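Local coordinates for PBP domain-containing protein (Vibrio parahaemolyticus, PDB 3MUQ) that is of unknown function but probably binds a small ligand between two lobes, in the manner of periplasmic binding proteins, at residues K97-E102 / E185-G190; S103-F108 / M132-Q137; T117-G122 / N159-M164. All coordinates share one frame; numbering follows the deposited sequence.

Interaction 1: residues K97-E102 / E185-G190; sequences KIKDDE and EILFQG
CD1 of I98 rests against the start of two successive side chains of the strand, 4.0 Å from L187 CB and also 4.0 Å from F188 CB. Its CG1 lies between the backbone N and carbonyl carbon (chi1 70°), and the bond from CA to CB points toward the strand. The F188 ring turns its edge to the loop: CE1 lies 3.2 Å from D101 O, with E102 O also near the ring plane, beside CZ. Over the centre of one ring face sits the backbone N of G190. No hydrogen bond joins the two segments; instead, K99 CA lies 3.5 Å from L187 O in a fairly straight CA-H...O contact. At the margin K99 NZ comes within 4.2 Å of E185 OE1, beyond salt-bridge range, while OE2 of E185 pairs with K92. A type I turn from I98 to D101, closed by D101 N to I98 O at 2.9 Å, sets these groups in place, and the D94 carboxylate receives the N-H groups of I98 and K99. V107 of helix 104-113 packs on both I98 and F188. On the strand, L187 and F188 together face I88 of strand 78-90, a classic beta bulge in the mixed sheet.

Interaction 2: residues S103-F108 / M132-Q137; sequences SVLDVF and MGFWAQ
F108 and W135 both hold CG anti to their own carbonyl carbon, beside the backbone N (chi1 -84° in F108), and their rings meet between the two segments. F108 offers an edge to the indole: its CD2 sits 3.3 Å above the W135 plane, over the centre of the ring system, and 3.4 Å from W135 CE2. The planes are inclined at 54°, a tilted edge-to-face pair, and F108 CB adds a CH-pi contact over the six-membered ring. The F108 ring has a second aromatic partner in F134. There the roles change, since the edge of F134 points to the F108 face in a T-shaped pair with planes at 82° and centroids 5.6 Å apart, while F134 CB, 3.7 Å from F108 CE2, lies over that ring toward its rim. V104 CG1 lies over a face of F134, 4.4 Å from CZ. Further along, both methyls of L105 meet Q137 CB, and CD2 also lies near F134 CD1. Behind this shell, S103 caps helix 104-113 by accepting D106 N at OG (3.0 Å), and E131 receives the indole N-H of W135. The whole is a buried aromatic cluster at the interface where segments 104-108 and 132-137 of helices 104-113 and 126-138 run nearly at a right angle, their axes 9.5 Å apart.

Interaction 3: residues T117-G122 / N159-M164; sequences TFISRG and NMASEM
I119 lays its CG1 over the backbone and methyl of A161, 3.6 Å from A161 CA and 3.8 Å from A161 CB. With so small a residue at this point, strand and helix approach closely, the CA atoms of I119 and A161 being 5.9 Å apart. The two branches of I119 reach different residues of the segment: CG2 touches M160 CB at 4.0 Å, and CD1, swung round by chi2 (-53°), faces the selenium of M164 at 4.3 Å. Both methionines were modelled as selenomethionine. M164 stands four residues on from M160, joined to it by the backbone bond from M164 N to M160 O, and the two flank the isoleucine, although M160 bends its far end away from the strand. Strand 118-120 and its parallel neighbour 147-149 are linked through helix 126-138 as a beta-alpha-beta crossover. I119 points toward helix 154-163, whereas F118 points away from it and touches E131 of the crossover helix, so the small sheet is packed between helices in an alpha/beta arrangement. S120 OG is hydrogen-bonded to E131 as well. The I119 backbone is tied to Y167, and its carbonyl oxygen accepts from T168 OG1. At the start of the segment T117 CG2 meets M164 CE at 4.1 Å, a methyl set by the bend at chi3 (63°); the two side chains cross at about a right angle.

Followed from the N terminus, the chain leaves strand 78-90, runs through 97-102 and passes directly into helix 104-113, then reaches strand 118-120. Helix 126-138 next closes the loop of interaction 2, and helix 154-163 closes that of interaction 3. These two loops cross, since 117-122 lies inside the first and 132-137 inside the second. Both nest within the loop that strand 185-188 closes in interaction 1, which touches interaction 2 through I98 and V107. Interaction 3 touches neither, though its nearest atoms come within about 4 Å of interaction 2, with E131 between them. The contacts tie strand 185-188 to the loop before helix 104-113, that helix to helix 126-138, and strand 118-120 to helix 154-163.

Interaction 1: residues K97-E102 / E185-G190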
loop_
_atom_site.group_PDB
_atom_site.type_symbol
_atom_site.label_atom_id
_atom_site.label_comp_id
_atom_site.label_asym_id
_atom_site.label_seq_id
_atom_site.Cartn_x
_atom_site.Cartn_y
_atom_site.Cartn_z
ATOM N N LYS A 97 23.338 -25.989 -2.537
ATOM C CA LYS A 97 23.122 -25.908 -3.975
ATOM C C LYS A 97 21.644 -25.688 -4.335
ATOM O O LYS A 97 21.078 -26.422 -5.146
ATOM C CB LYS A 97 23.661 -27.162 -4.686
ATOM C CG LYS A 97 25.108 -27.540 -4.343
ATOM C CD LYS A 97 26.053 -26.366 -4.536
ATOM C CE LYS A 97 27.438 -26.649 -3.961
ATOM N NZ LYS A 97 28.276 -25.410 -3.916
ATOM N N ILE A 98 21.018 -24.674 -3.743
ATOM C CA ILE A 98 19.626 -24.376 -4.075
ATOM C C ILE A 98 19.505 -23.321 -5.169
ATOM O O ILE A 98 18.420 -23.116 -5.722
ATOM C CB ILE A 98 18.854 -23.823 -2.865
ATOM C CG1 ILE A 98 19.349 -22.409 -2.539
ATOM C CG2 ILE A 98 18.967 -24.768 -1.689
ATOM C CD1 ILE A 98 18.289 -21.480 -2.064
ATOM N N LYS A 99 20.615 -22.646 -5.452
ATOM C CA LYS A 99 20.655 -21.481 -6.342
ATOM C C LYS A 99 19.905 -21.656 -7.669
ATOM O O LYS A 99 19.327 -20.702 -8.194
ATOM C CB LYS A 99 22.112 -21.088 -6.609
ATOM C CG LYS A 99 22.316 -19.671 -7.105
ATOM C CD LYS A 99 23.791 -19.405 -7.376
ATOM C CE LYS A 99 24.017 -18.047 -8.041
ATOM N NZ LYS A 99 23.798 -16.887 -7.127
ATOM N N ASP A 100 19.911 -22.870 -8.212
ATOM C CA ASP A 100 19.287 -23.093 -9.507
ATOM C C ASP A 100 18.083 -24.028 -9.452
ATOM O O ASP A 100 17.760 -24.674 -10.448
ATOM C CB ASP A 100 20.308 -23.639 -10.505
ATOM C CG ASP A 100 21.476 -22.702 -10.718
ATOM O OD1 ASP A 100 21.280 -21.471 -10.638
ATOM O OD2 ASP A 100 22.596 -23.198 -10.967
ATOM N N ASP A 101 17.421 -24.110 -8.301
ATOM C CA ASP A 101 16.237 -24.958 -8.190
ATOM C C ASP A 101 15.056 -24.297 -8.878
ATOM O O ASP A 101 15.087 -23.101 -9.152
ATOM C CB ASP A 101 15.920 -25.283 -6.733
ATOM C CG ASP A 101 16.950 -26.201 -6.112
ATOM O OD1 ASP A 101 17.980 -26.470 -6.772
ATOM O OD2 ASP A 101 16.735 -26.655 -4.968
ATOM N N GLU A 102 14.023 -25.086 -9.162
ATOM C CA GLU A 102 12.886 -24.613 -9.947
ATOM C C GLU A 102 11.808 -23.971 -9.094
ATOM O O GLU A 102 11.282 -22.918 -9.445
ATOM C CB GLU A 102 12.273 -25.761 -10.743
ATOM C CG GLU A 102 13.135 -26.262 -11.879
ATOM C CD GLU A 102 12.605 -27.555 -12.469
ATOM O OE1 GLU A 102 13.045 -28.637 -12.018
ATOM O OE2 GLU A 102 11.744 -27.488 -13.376
ATOM N N GLU A 185 23.626 -13.507 0.272
ATOM C CA GLU A 185 23.083 -13.020 -0.998
ATOM C C GLU A 185 21.671 -13.557 -1.153
ATOM O O GLU A 185 21.293 -14.522 -0.479
ATOM C CB GLU A 185 23.885 -13.572 -2.174
ATOM C CG GLU A 185 25.104 -12.800 -2.565
ATOM C CD GLU A 185 25.848 -13.454 -3.734
ATOM O OE1 GLU A 185 25.545 -14.626 -4.084
ATOM O OE2 GLU A 185 26.744 -12.787 -4.300
ATOM N N ILE A 186 20.905 -12.964 -2.067
ATOM C CA ILE A 186 19.672 -13.582 -2.531
ATOM C C ILE A 186 20.048 -14.786 -3.390
ATOM O O ILE A 186 20.786 -14.657 -4.371
ATOM C CB ILE A 186 18.835 -12.609 -3.366
ATOM C CG1 ILE A 186 18.301 -11.466 -2.496
ATOM C CG2 ILE A 186 17.676 -13.340 -4.055
ATOM C CD1 ILE A 186 17.617 -10.386 -3.306
ATOM N N LEU A 187 19.560 -15.967 -3.026
ATOM C CA LEU A 187 19.955 -17.160 -3.759
ATOM C C LEU A 187 18.804 -17.724 -4.564
ATOM O O LEU A 187 19.026 -18.465 -5.516
ATOM C CB LEU A 187 20.516 -18.240 -2.825
ATOM C CG LEU A 187 21.843 -17.958 -2.129
ATOM C CD1 LEU A 187 22.182 -19.111 -1.224
ATOM C CD2 LEU A 187 22.952 -17.729 -3.152
ATOM N N PHE A 188 17.578 -17.392 -4.179
ATOM C CA PHE A 188 16.426 -17.869 -4.932
ATOM C C PHE A 188 15.232 -16.934 -4.802
ATOM O O PHE A 188 14.888 -16.500 -3.700
ATOM C CB PHE A 188 16.040 -19.278 -4.483
ATOM C CG PHE A 188 14.835 -19.826 -5.184
ATOM C CD1 PHE A 188 14.971 -20.553 -6.355
ATOM C CD2 PHE A 188 13.569 -19.610 -4.676
ATOM C CE1 PHE A 188 13.861 -21.070 -7.006
ATOM C CE2 PHE A 188 12.447 -20.117 -5.323
ATOM C CZ PHE A 188 12.598 -20.854 -6.490
ATOM N N GLN A 189 14.609 -16.616 -5.929
ATOM C CA GLN A 189 13.437 -15.742 -5.923
ATOM C C GLN A 189 12.507 -16.009 -7.108
ATOM O O GLN A 189 11.531 -15.286 -7.318
ATOM C CB GLN A 189 13.839 -14.255 -5.869
ATOM C CG GLN A 189 14.721 -13.778 -7.020
ATOM C CD GLN A 189 15.044 -12.299 -6.929
ATOM O OE1 GLN A 189 14.175 -11.478 -6.612
ATOM N NE2 GLN A 189 16.303 -11.947 -7.204
ATOM N N GLY A 190 12.797 -17.059 -7.865
ATOM C CA GLY A 190 11.978 -17.390 -9.020
ATOM C C GLY A 190 10.816 -18.336 -8.745
ATOM O O GLY A 190 10.836 -19.496 -9.178
#

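Interaction 2: residues S103-F108 / M132-Q137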
loop_
_atom_site.group_PDB
_atom_site.type_symbol
_atom_site.label_atom_id
_atom_site.label_comp_id
_atom_site.label_asym_id
_atom_site.label_seq_id
_atom_site.Cartn_x
_atom_site.Cartn_y
_atom_site.Cartn_z
ATOM N N SER A 103 11.465 -24.617 -7.985
ATOM C CA SER A 103 10.421 -24.105 -7.111
ATOM C C SER A 103 10.979 -23.844 -5.725
ATOM O O SER A 103 12.056 -24.327 -5.385
ATOM C CB SER A 103 9.255 -25.084 -7.025
ATOM O OG SER A 103 9.602 -26.225 -6.264
ATOM N N VAL A 104 10.251 -23.072 -4.926
ATOM C CA VAL A 104 10.681 -22.807 -3.569
ATOM C C VAL A 104 10.473 -24.072 -2.730
ATOM O O VAL A 104 11.164 -24.293 -1.727
ATOM C CB VAL A 104 9.945 -21.588 -2.952
ATOM C CG1 VAL A 104 8.457 -21.843 -2.855
ATOM C CG2 VAL A 104 10.519 -21.253 -1.588
ATOM N N LEU A 105 9.538 -24.925 -3.145
ATOM C CA LEU A 105 9.346 -26.177 -2.420
ATOM C C LEU A 105 10.561 -27.106 -2.608
ATOM O O LEU A 105 10.990 -27.762 -1.663
ATOM C CB LEU A 105 8.031 -26.860 -2.805
ATOM C CG LEU A 105 6.740 -26.066 -2.576
ATOM C CD1 LEU A 105 5.555 -26.983 -2.785
ATOM C CD2 LEU A 105 6.669 -25.448 -1.184
ATOM N N ASP A 106 11.130 -27.136 -3.813
ATOM C CA ASP A 106 12.403 -27.825 -4.026
ATOM C C ASP A 106 13.503 -27.247 -3.130
ATOM O O ASP A 106 14.317 -27.984 -2.551
ATOM C CB ASP A 106 12.840 -27.738 -5.492
ATOM C CG ASP A 106 11.955 -28.560 -6.410
ATOM O OD1 ASP A 106 11.242 -29.457 -5.899
ATOM O OD2 ASP A 106 11.968 -28.306 -7.638
ATOM N N VAL A 107 13.529 -25.926 -3.018
ATOM C CA VAL A 107 14.517 -25.271 -2.176
ATOM C C VAL A 107 14.388 -25.723 -0.713
ATOM O O VAL A 107 15.375 -26.120 -0.088
ATOM C CB VAL A 107 14.460 -23.722 -2.288
ATOM C CG1 VAL A 107 15.369 -23.098 -1.262
ATOM C CG2 VAL A 107 14.856 -23.260 -3.710
ATOM N N PHE A 108 13.178 -25.684 -0.169
ATOM C CA PHE A 108 12.974 -26.128 1.214
ATOM C C PHE A 108 13.380 -27.591 1.417
ATOM O O PHE A 108 14.123 -27.914 2.343
ATOM C CB PHE A 108 11.531 -25.875 1.669
ATOM C CG PHE A 108 11.291 -24.472 2.167
ATOM C CD1 PHE A 108 11.734 -23.380 1.437
ATOM C CD2 PHE A 108 10.624 -24.243 3.365
ATOM C CE1 PHE A 108 11.516 -22.080 1.897
ATOM C CE2 PHE A 108 10.394 -22.954 3.827
ATOM C CZ PHE A 108 10.842 -21.874 3.100
HETATM N N MSE A 132 6.121 -21.547 7.543
HETATM C CA MSE A 132 5.512 -22.800 8.004
HETATM C C MSE A 132 4.579 -23.425 6.975
HETATM O O MSE A 132 4.465 -24.650 6.886
HETATM C CB MSE A 132 4.799 -22.596 9.336
HETATM C CG MSE A 132 5.718 -22.039 10.430
HETATM SE SE MSE A 132 7.372 -23.081 10.730
HETATM C CE MSE A 132 8.184 -22.972 9.018
ATOM N N GLY A 133 3.920 -22.579 6.197
ATOM C CA GLY A 133 3.071 -23.054 5.125
ATOM C C GLY A 133 3.866 -23.820 4.086
ATOM O O GLY A 133 3.423 -24.854 3.597
ATOM N N PHE A 134 5.042 -23.313 3.736
ATOM C CA PHE A 134 5.859 -23.989 2.744
ATOM C C PHE A 134 6.329 -25.332 3.276
ATOM O O PHE A 134 6.283 -26.327 2.565
ATOM C CB PHE A 134 7.053 -23.135 2.326
ATOM C CG PHE A 134 6.684 -21.913 1.537
ATOM C CD1 PHE A 134 5.578 -21.918 0.701
ATOM C CD2 PHE A 134 7.454 -20.762 1.615
ATOM C CE1 PHE A 134 5.241 -20.799 -0.033
ATOM C CE2 PHE A 134 7.120 -19.632 0.887
ATOM C CZ PHE A 134 6.013 -19.652 0.057
ATOM N N TRP A 135 6.776 -25.372 4.527
ATOM C CA TRP A 135 7.157 -26.652 5.112
ATOM C C TRP A 135 5.984 -27.616 5.024
ATOM O O TRP A 135 6.158 -28.764 4.631
ATOM C CB TRP A 135 7.642 -26.525 6.565
ATOM C CG TRP A 135 8.997 -25.870 6.710
ATOM C CD1 TRP A 135 9.280 -24.739 7.407
ATOM C CD2 TRP A 135 10.237 -26.294 6.121
ATOM N NE1 TRP A 135 10.615 -24.421 7.301
ATOM C CE2 TRP A 135 11.228 -25.364 6.521
ATOM C CE3 TRP A 135 10.606 -27.362 5.297
ATOM C CZ2 TRP A 135 12.558 -25.472 6.126
ATOM C CZ3 TRP A 135 11.928 -27.476 4.915
ATOM C CH2 TRP A 135 12.889 -26.532 5.319
ATOM N N ALA A 136 4.791 -27.151 5.379
ATOM C CA ALA A 136 3.608 -28.016 5.329
ATOM C C ALA A 136 3.381 -28.546 3.910
ATOM O O ALA A 136 3.102 -29.726 3.726
ATOM C CB ALA A 136 2.369 -27.292 5.843
ATOM N N GLN A 137 3.532 -27.684 2.911
ATOM C CA GLN A 137 3.379 -28.112 1.522
ATOM C C GLN A 137 4.432 -29.120 1.077
ATOM O O GLN A 137 4.155 -29.965 0.233
ATOM C CB GLN A 137 3.397 -26.919 0.580
ATOM C CG GLN A 137 2.160 -26.049 0.684
ATOM C CD GLN A 137 2.314 -24.754 -0.074
ATOM O OE1 GLN A 137 2.521 -24.755 -1.289
ATOM N NE2 GLN A 137 2.228 -23.632 0.643
#

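Interaction 3: residues T117-G122 / N159-M164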
loop_
_atom_site.group_PDB
_atom_site.type_symbol
_atom_site.label_atom_id
_atom_site.label_comp_id
_atom_site.label_asym_id
_atom_site.label_seq_id
_atom_site.Cartn_x
_atom_site.Cartn_y
_atom_site.Cartn_z
ATOM N N THR A 117 22.054 -25.125 7.341
ATOM C CA THR A 117 21.559 -24.274 8.410
ATOM C C THR A 117 20.400 -23.395 7.910
ATOM O O THR A 117 20.488 -22.778 6.844
ATOM C CB THR A 117 22.703 -23.442 9.034
ATOM O OG1 THR A 117 23.604 -24.328 9.714
ATOM C CG2 THR A 117 22.158 -22.419 10.037
ATOM N N PHE A 118 19.301 -23.371 8.669
ATOM C CA PHE A 118 18.132 -22.563 8.309
ATOM C C PHE A 118 17.593 -21.830 9.525
ATOM O O PHE A 118 17.294 -22.439 10.551
ATOM C CB PHE A 118 17.021 -23.428 7.704
ATOM C CG PHE A 118 15.880 -22.630 7.160
ATOM C CD1 PHE A 118 15.837 -22.288 5.811
ATOM C CD2 PHE A 118 14.863 -22.189 8.002
ATOM C CE1 PHE A 118 14.798 -21.534 5.319
ATOM C CE2 PHE A 118 13.824 -21.432 7.512
ATOM C CZ PHE A 118 13.788 -21.106 6.171
ATOM N N ILE A 119 17.489 -20.515 9.420
ATOM C CA ILE A 119 17.038 -19.720 10.551
ATOM C C ILE A 119 15.573 -19.347 10.359
ATOM O O ILE A 119 15.215 -18.700 9.372
ATOM C CB ILE A 119 17.862 -18.423 10.698
ATOM C CG1 ILE A 119 19.373 -18.714 10.566
ATOM C CG2 ILE A 119 17.505 -17.714 12.022
ATOM C CD1 ILE A 119 19.883 -19.816 11.488
ATOM N N SER A 120 14.728 -19.750 11.302
ATOM C CA SER A 120 13.328 -19.345 11.278
ATOM C C SER A 120 13.095 -18.257 12.328
ATOM O O SER A 120 13.702 -18.275 13.399
ATOM C CB SER A 120 12.417 -20.540 11.550
ATOM O OG SER A 120 11.109 -20.087 11.855
ATOM N N ARG A 121 12.222 -17.307 12.016
ATOM C CA ARG A 121 11.818 -16.296 12.981
ATOM C C ARG A 121 11.163 -16.946 14.210
ATOM O O ARG A 121 11.372 -16.492 15.333
ATOM C CB ARG A 121 10.873 -15.295 12.319
ATOM C CG ARG A 121 11.570 -14.453 11.261
ATOM C CD ARG A 121 10.648 -13.403 10.682
ATOM N NE ARG A 121 10.006 -12.587 11.710
ATOM C CZ ARG A 121 9.306 -11.486 11.435
ATOM N NH1 ARG A 121 9.196 -11.069 10.175
ATOM N NH2 ARG A 121 8.734 -10.793 12.410
ATOM N N GLY A 122 10.394 -18.015 13.998
ATOM C CA GLY A 122 9.792 -18.761 15.100
ATOM C C GLY A 122 9.007 -17.891 16.071
ATOM O O GLY A 122 8.980 -18.147 17.266
ATOM N N ASN A 159 20.566 -11.308 10.826
ATOM C CA ASN A 159 21.855 -11.241 11.514
ATOM C C ASN A 159 22.297 -12.630 11.937
ATOM O O ASN A 159 23.469 -12.987 11.826
ATOM C CB ASN A 159 21.790 -10.318 12.751
ATOM C CG ASN A 159 21.542 -8.860 12.380
ATOM O OD1 ASN A 159 21.934 -8.412 11.305
ATOM N ND2 ASN A 159 20.886 -8.113 13.277
HETATM N N MSE A 160 21.343 -13.422 12.414
HETATM C CA MSE A 160 21.648 -14.789 12.820
HETATM C C MSE A 160 22.074 -15.627 11.608
HETATM O O MSE A 160 23.052 -16.370 11.666
HETATM C CB MSE A 160 20.442 -15.422 13.538
HETATM C CG MSE A 160 20.762 -16.737 14.248
HETATM SE SE MSE A 160 22.103 -16.507 15.690
HETATM C CE MSE A 160 21.152 -15.158 16.672
ATOM N N ALA A 161 21.343 -15.503 10.506
ATOM C CA ALA A 161 21.672 -16.265 9.307
ATOM C C ALA A 161 23.079 -15.910 8.791
ATOM O O ALA A 161 23.812 -16.779 8.308
ATOM C CB ALA A 161 20.604 -16.056 8.220
ATOM N N SER A 162 23.455 -14.639 8.898
ATOM C CA SER A 162 24.782 -14.199 8.474
ATOM C C SER A 162 25.849 -14.744 9.423
ATOM O O SER A 162 26.903 -15.222 8.987
ATOM C CB SER A 162 24.848 -12.660 8.398
ATOM O OG SER A 162 26.102 -12.208 7.895
ATOM N N GLU A 163 25.583 -14.673 10.725
ATOM C CA GLU A 163 26.541 -15.177 11.707
ATOM C C GLU A 163 26.812 -16.675 11.511
ATOM O O GLU A 163 27.965 -17.138 11.533
ATOM C CB GLU A 163 26.023 -14.935 13.119
ATOM C CG GLU A 163 26.844 -15.608 14.204
ATOM C CD GLU A 163 28.288 -15.131 14.228
ATOM O OE1 GLU A 163 28.525 -13.926 14.012
ATOM O OE2 GLU A 163 29.186 -15.968 14.471
HETATM N N MSE A 164 25.743 -17.436 11.306
HETATM C CA MSE A 164 25.876 -18.884 11.204
HETATM C C MSE A 164 26.045 -19.365 9.769
HETATM O O MSE A 164 26.130 -20.567 9.521
HETATM C CB MSE A 164 24.690 -19.566 11.877
HETATM C CG MSE A 164 24.659 -19.305 13.356
HETATM SE SE MSE A 164 23.229 -20.291 14.195
HETATM C CE MSE A 164 23.886 -22.092 13.793
#